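Local structure of chitinase (Chromobacterium violaceum, 4TXG) at residues Tyr463-Gly467 with Gly517-Met522; Gly497-Asn503 with Glu514-Gly518. The protein probably hydrolyses chitin as a family 18 glycoside hydrolase and probably binds carbohydrate through an accessory module. The contacts are given in a common frame with arbitrary orientation. Numbering follows the deposited sequence.

Contact 1: Tyr463-Gly467 with Gly517-Met522. With CS (cesium ion), chain M.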
ATOM      1  N   TYR A 463      11.661   5.617  -5.026  1.00  7.80           N
ATOM      2  CA  TYR A 463      12.670   6.138  -5.945  1.00  7.79           C
ATOM      3  C   TYR A 463      13.183   7.480  -5.420  1.00  7.60           C
ATOM      4  O   TYR A 463      13.571   8.366  -6.183  1.00  9.37           O
ATOM      5  CB  TYR A 463      12.105   6.302  -7.363  1.00  7.03           C
ATOM      6  CG  TYR A 463      11.924   5.026  -8.173  1.00  9.64           C
ATOM      7  CD1 TYR A 463      12.203   3.766  -7.635  1.00  8.71           C
ATOM      8  CD2 TYR A 463      11.490   5.095  -9.496  1.00  9.21           C
ATOM      9  CE1 TYR A 463      12.030   2.608  -8.406  1.00  9.91           C
ATOM     10  CE2 TYR A 463      11.330   3.953 -10.274  1.00  9.54           C
ATOM     11  CZ  TYR A 463      11.592   2.721  -9.729  1.00 10.42           C
ATOM     12  OH  TYR A 463      11.417   1.598 -10.515  1.00 10.32           O
ATOM     13  N   TYR A 464      13.193   7.619  -4.101  1.00  8.81           N
ATOM     14  CA  TYR A 464      13.590   8.867  -3.461  1.00  8.06           C
ATOM     15  C   TYR A 464      14.285   8.517  -2.149  1.00  9.34           C
ATOM     16  O   TYR A 464      14.218   7.384  -1.690  1.00  9.38           O
ATOM     17  CB  TYR A 464      12.379   9.768  -3.192  1.00  8.63           C
ATOM     18  CG  TYR A 464      11.412   9.120  -2.226  1.00  9.70           C
ATOM     19  CD1 TYR A 464      10.412   8.274  -2.689  1.00  8.81           C
ATOM     20  CD2 TYR A 464      11.531   9.302  -0.846  1.00  8.93           C
ATOM     21  CE1 TYR A 464       9.544   7.654  -1.821  1.00  7.23           C
ATOM     22  CE2 TYR A 464      10.660   8.678   0.035  1.00  9.98           C
ATOM     23  CZ  TYR A 464       9.674   7.850  -0.462  1.00 13.02           C
ATOM     24  OH  TYR A 464       8.799   7.218   0.398  1.00 14.44           O
ATOM     25  N   THR A 465      14.933   9.505  -1.551  1.00  7.42           N
ATOM     26  CA  THR A 465      15.623   9.324  -0.281  1.00  7.26           C
ATOM     27  C   THR A 465      14.887   9.979   0.880  1.00  6.92           C
ATOM     28  O   THR A 465      14.034  10.854   0.683  1.00  8.47           O
ATOM     29  CB  THR A 465      17.037   9.944  -0.321  1.00  9.12           C
ATOM     30  OG1 THR A 465      16.910  11.369  -0.401  1.00  9.80           O
ATOM     31  CG2 THR A 465      17.810   9.444  -1.530  1.00 10.71           C
ATOM     32  N   ARG A 466      15.228   9.542   2.088  1.00  6.90           N
ATOM     33  CA  ARG A 466      14.983  10.313   3.307  1.00  8.36           C
ATOM     34  C   ARG A 466      16.328  10.396   4.008  1.00  8.99           C
ATOM     35  O   ARG A 466      17.195   9.549   3.792  1.00  9.03           O
ATOM     36  CB  ARG A 466      13.949   9.658   4.226  1.00  8.49           C
ATOM     37  CG  ARG A 466      12.569   9.437   3.630  1.00 10.05           C
ATOM     38  CD  ARG A 466      11.843  10.726   3.294  1.00 15.30           C
ATOM     39  NE  ARG A 466      10.409  10.468   3.183  1.00 17.66           N
ATOM     40  CZ  ARG A 466       9.531  11.341   2.709  1.00 26.15           C
ATOM     41  NH1 ARG A 466       9.941  12.534   2.293  1.00 26.11           N
ATOM     42  NH2 ARG A 466       8.246  11.016   2.652  1.00 22.42           N
ATOM     43  N   GLY A 467      16.524  11.399   4.847  1.00  8.43           N
ATOM     44  CA  GLY A 467      17.834  11.538   5.454  1.00  8.04           C
ATOM     45  C   GLY A 467      17.886  12.463   6.654  1.00  9.05           C
ATOM     46  O   GLY A 467      17.021  13.327   6.822  1.00  9.54           O
ATOM     47  N   GLY A 517      14.514  17.147   5.819  1.00 10.98           N
ATOM     48  CA  GLY A 517      14.061  15.768   5.713  1.00 10.52           C
ATOM     49  C   GLY A 517      14.895  14.860   4.826  1.00  9.94           C
ATOM     50  O   GLY A 517      14.589  13.674   4.707  1.00 10.32           O
ATOM     51  N   GLY A 518      15.942  15.401   4.206  1.00  9.78           N
ATOM     52  CA  GLY A 518      16.814  14.582   3.376  1.00  8.52           C
ATOM     53  C   GLY A 518      16.124  13.927   2.185  1.00  8.16           C
ATOM     54  O   GLY A 518      16.434  12.784   1.842  1.00  8.33           O
ATOM     55  N   SER A 519      15.185  14.647   1.565  1.00  8.52           N
ATOM     56  CA  SER A 519      14.395  14.110   0.451  1.00 11.20           C
ATOM     57  C   SER A 519      14.979  14.512  -0.890  1.00  8.18           C
ATOM     58  O   SER A 519      15.073  15.700  -1.194  1.00 11.48           O
ATOM     59  CB  SER A 519      12.936  14.593   0.512  1.00 14.11           C
ATOM     60  OG  SER A 519      12.311  14.206   1.722  1.00 14.87           O
ATOM     61  N   ASN A 520      15.338  13.514  -1.694  1.00  8.12           N
ATOM     62  CA  ASN A 520      15.967  13.722  -2.996  1.00  8.23           C
ATOM     63  C   ASN A 520      15.494  12.670  -3.987  1.00  7.95           C
ATOM     64  O   ASN A 520      15.200  11.553  -3.584  1.00  8.38           O
ATOM     65  CB  ASN A 520      17.497  13.621  -2.904  1.00  8.49           C
ATOM     66  CG  ASN A 520      18.091  14.517  -1.837  1.00  8.79           C
ATOM     67  OD1 ASN A 520      18.288  15.712  -2.059  1.00 10.57           O
ATOM     68  ND2 ASN A 520      18.402  13.936  -0.682  1.00  8.62           N
ATOM     69  N   PRO A 521      15.476  13.001  -5.286  1.00  8.21           N
ATOM     70  CA  PRO A 521      15.297  11.948  -6.291  1.00  8.04           C
ATOM     71  C   PRO A 521      16.541  11.070  -6.322  1.00  8.72           C
ATOM     72  O   PRO A 521      17.615  11.563  -5.963  1.00  8.71           O
ATOM     73  CB  PRO A 521      15.136  12.731  -7.597  1.00  8.46           C
ATOM     74  CG  PRO A 521      15.926  13.992  -7.369  1.00  9.09           C
ATOM     75  CD  PRO A 521      15.697  14.324  -5.899  1.00  9.07           C
ATOM     76  N   MET A 522      16.423   9.812  -6.742  1.00  7.82           N
ATOM     77  CA  MET A 522      17.600   8.947  -6.710  1.00  9.20           C
ATOM     78  C   MET A 522      18.696   9.400  -7.689  1.00  8.45           C
ATOM     79  O   MET A 522      19.877   9.104  -7.465  1.00  8.68           O
ATOM     80  CB  MET A 522      17.206   7.483  -6.968  1.00  7.66           C
ATOM     81  CG  MET A 522      16.890   6.705  -5.668  1.00  8.56           C
ATOM     82  SD  MET A 522      18.190   6.872  -4.418  1.00 10.36           S
ATOM     83  CE  MET A 522      19.598   6.247  -5.324  1.00  9.35           C
TER
HETATM   84 CS    CS M 812       6.097   8.429  -0.388  1.00135.28          CS
HETATM   85  O   HOH W   1       3.142   7.262  -1.295  1.00 27.16           O
HETATM   86  O   HOH W   2       5.702  11.380  -0.106  1.00 60.23           O
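This is a buried antiparallel backbone pairing in the (β/α)8 barrel of a GH18 chitinase. Y463-G467 leaves barrel strand 457-462 and enters the small antiparallel sheet that begins with strand 466-468. G517-P521 ends a long loop, P521 is the N-cap and M522 begins helix 522-530. Y464 and P521 form a single non-hydrogen-bonded bridge, with CA atoms 4.5 Å apart. Backbone bonds flank it: M522 N to Y463 O (3.2 Å) and T465 N to N520 O (2.9 Å). A third, G467 N to G517 O (3.0 Å), closes the far end. There a CB on G518 would clash with G467 CA. The T465 hydroxyl points into the loop. T465 OG1 donates to G518 O (2.7 Å) and accepts from N520 ND2 (3.0 Å). N520 ND2 also hydrogen-bonds D502 O. R466 forms a salt bridge with D398 through NE, while its NH1 donates to S519 OG (3.0 Å). Y464 OH shares a cesium ion with D398, at a Y464 OH-CS distance of 3.1 Å.

Contact 2: Gly497-Asn503 with Glu514-Gly518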
ATOM      1  N   GLY A 497      16.389  16.599  10.235  1.00 10.01           N
ATOM      2  CA  GLY A 497      16.351  16.296   8.811  1.00 10.79           C
ATOM      3  C   GLY A 497      17.490  16.928   8.037  1.00  9.90           C
ATOM      4  O   GLY A 497      17.906  18.042   8.341  1.00 10.69           O
ATOM      5  N   ALA A 498      18.003  16.217   7.038  1.00 10.45           N
ATOM      6  CA  ALA A 498      19.085  16.761   6.225  1.00 10.69           C
ATOM      7  C   ALA A 498      18.544  17.903   5.371  1.00 10.09           C
ATOM      8  O   ALA A 498      17.356  17.936   5.041  1.00 10.79           O
ATOM      9  CB  ALA A 498      19.711  15.678   5.360  1.00  9.59           C
ATOM     10  N   VAL A 499      19.413  18.847   5.031  1.00 10.60           N
ATOM     11  CA  VAL A 499      18.974  20.092   4.409  1.00 11.22           C
ATOM     12  C   VAL A 499      19.807  20.458   3.189  1.00 12.42           C
ATOM     13  O   VAL A 499      20.823  19.830   2.906  1.00 12.32           O
ATOM     14  CB  VAL A 499      19.034  21.280   5.419  1.00 11.54           C
ATOM     15  CG1 VAL A 499      18.052  21.072   6.594  1.00 11.54           C
ATOM     16  CG2 VAL A 499      20.462  21.488   5.929  1.00 12.18           C
ATOM     17  N   GLY A 500      19.352  21.475   2.462  1.00 11.52           N
ATOM     18  CA  GLY A 500      20.130  22.055   1.375  1.00 12.86           C
ATOM     19  C   GLY A 500      20.380  21.086   0.234  1.00 13.10           C
ATOM     20  O   GLY A 500      19.439  20.548  -0.346  1.00 11.61           O
ATOM     21  N   ILE A 501      21.653  20.856  -0.077  1.00 11.84           N
ATOM     22  CA  ILE A 501      22.021  19.961  -1.178  1.00 13.47           C
ATOM     23  C   ILE A 501      21.618  18.521  -0.858  1.00 12.49           C
ATOM     24  O   ILE A 501      21.527  17.674  -1.753  1.00 11.08           O
ATOM     25  CB  ILE A 501      23.538  20.033  -1.475  1.00 15.57           C
ATOM     26  CG1 ILE A 501      23.860  19.403  -2.839  1.00 16.93           C
ATOM     27  CG2 ILE A 501      24.341  19.399  -0.339  1.00 13.79           C
ATOM     28  CD1 ILE A 501      25.294  19.630  -3.304  1.00 19.41           C
ATOM     29  N   ASP A 502      21.344  18.255   0.423  1.00 12.05           N
ATOM     30  CA  ASP A 502      20.882  16.935   0.865  1.00 10.13           C
ATOM     31  C   ASP A 502      19.356  16.795   0.896  1.00 10.27           C
ATOM     32  O   ASP A 502      18.837  15.800   1.406  1.00 11.81           O
ATOM     33  CB  ASP A 502      21.422  16.633   2.265  1.00 11.06           C
ATOM     34  CG  ASP A 502      22.926  16.574   2.313  1.00 17.84           C
ATOM     35  OD1 ASP A 502      23.533  16.086   1.330  1.00 15.25           O
ATOM     36  OD2 ASP A 502      23.501  17.016   3.336  1.00 15.06           O
ATOM     37  N   ASN A 503      18.636  17.768   0.345  1.00  9.89           N
ATOM     38  CA  ASN A 503      17.192  17.835   0.543  1.00 11.36           C
ATOM     39  C   ASN A 503      16.495  18.567  -0.614  1.00 11.24           C
ATOM     40  O   ASN A 503      15.610  19.389  -0.397  1.00 11.35           O
ATOM     41  CB  ASN A 503      16.913  18.529   1.890  1.00  9.85           C
ATOM     42  CG  ASN A 503      15.458  18.443   2.332  1.00  9.61           C
ATOM     43  OD1 ASN A 503      14.786  17.428   2.153  1.00 10.51           O
ATOM     44  ND2 ASN A 503      14.967  19.529   2.924  1.00 10.82           N
ATOM     45  N   GLU A 514      12.446  26.049   3.524  1.00 23.00           N
ATOM     46  CA  GLU A 514      12.641  24.619   3.327  1.00 22.24           C
ATOM     47  C   GLU A 514      12.329  23.811   4.595  1.00 17.70           C
ATOM     48  O   GLU A 514      12.786  24.140   5.686  1.00 16.93           O
ATOM     49  CB  GLU A 514      14.080  24.367   2.866  1.00 25.64           C
ATOM     50  CG  GLU A 514      14.586  22.974   3.110  1.00 26.82           C
ATOM     51  CD  GLU A 514      16.097  22.870   2.993  1.00 25.72           C
ATOM     52  OE1 GLU A 514      16.801  23.880   3.192  1.00 28.68           O
ATOM     53  OE2 GLU A 514      16.580  21.767   2.698  1.00 24.83           O
ATOM     54  N   ILE A 515      11.529  22.764   4.444  1.00 16.11           N
ATOM     55  CA  ILE A 515      11.314  21.797   5.522  1.00 16.52           C
ATOM     56  C   ILE A 515      12.359  20.686   5.419  1.00 13.25           C
ATOM     57  O   ILE A 515      12.399  19.990   4.408  1.00 13.68           O
ATOM     58  CB  ILE A 515       9.902  21.188   5.442  1.00 17.01           C
ATOM     59  CG1 ILE A 515       8.844  22.293   5.541  1.00 17.70           C
ATOM     60  CG2 ILE A 515       9.709  20.123   6.512  1.00 15.87           C
ATOM     61  CD1 ILE A 515       7.440  21.822   5.217  1.00 22.46           C
ATOM     62  N   PRO A 516      13.206  20.519   6.457  1.00 14.48           N
ATOM     63  CA  PRO A 516      14.256  19.488   6.458  1.00 13.82           C
ATOM     64  C   PRO A 516      13.701  18.077   6.313  1.00 14.57           C
ATOM     65  O   PRO A 516      12.538  17.841   6.648  1.00 14.61           O
ATOM     66  CB  PRO A 516      14.918  19.650   7.835  1.00 15.10           C
ATOM     67  CG  PRO A 516      14.539  21.022   8.288  1.00 17.02           C
ATOM     68  CD  PRO A 516      13.170  21.259   7.730  1.00 16.77           C
ATOM     69  N   GLY A 517      14.514  17.147   5.819  1.00 10.98           N
ATOM     70  CA  GLY A 517      14.061  15.768   5.713  1.00 10.52           C
ATOM     71  C   GLY A 517      14.895  14.860   4.826  1.00  9.94           C
ATOM     72  O   GLY A 517      14.589  13.674   4.707  1.00 10.32           O
ATOM     73  N   GLY A 518      15.942  15.401   4.206  1.00  9.78           N
ATOM     74  CA  GLY A 518      16.814  14.582   3.376  1.00  8.52           C
ATOM     75  C   GLY A 518      16.124  13.927   2.185  1.00  8.16           C
ATOM     76  O   GLY A 518      16.434  12.784   1.842  1.00  8.33           O
TER
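Two parts of one long loop, which runs between strand 466-468 and helix 522-530, meet here without forming a sheet. The backbone bonds converge on one carbonyl. A498 O accepts from both G517 N (3.1 Å) and G518 N (3.0 Å). Glycine suits this tight approach: a CB on G497 would clash with the P516-G517 peptide, and G517 and G518 have backbone angles that disfavour other residues. A weaker CA-H...O contact joins G518 CA to D502 O (3.1 Å).

Side chains make the other polar bonds. E514 OE2 accepts from G500 N and from N503 ND2, both at 2.8 Å. N503 ND2 also donates to I515 O (3.0 Å). Thus one amide group holds both the carboxylate and the backbone of the opposing segment. Apolar packing is slight, with V499 CG1 against P516 CB at 3.7 Å.

Within 497-503 the chain folds back on itself: D502 N bonds to V499 O and N503 N to G500 O, both at 3.0 Å. These are consecutive i to i+3 turns around the short 3-10 segment. It is an irregular, turn-rich part of the insertion after the seventh barrel strand, as in GH18 chitinases with an insertion domain.

Contacts 1 and 2 share G517 and G518, and their centres are about 9 Å apart. The two glycines are hydrogen-bonded to T465, G467 and A498, so three parts of the chain meet there. Two probable hydrogen bonds join the contacts further: N520 ND2 to D502 O (2.8 Å) and S519 N to N503 OD1 (2.9 Å). Contact 1 lies closer to the barrel. R466 salt-bridges D398, and Y464 shares a cesium ion with it. D398 belongs to the Met-X-Tyr-Asp motif of this family, so contact 1 probably borders the substrate cleft. Contact 2 is farther out, about 26 Å from the chain centre against about 19 Å for contact 1 (centre to centre).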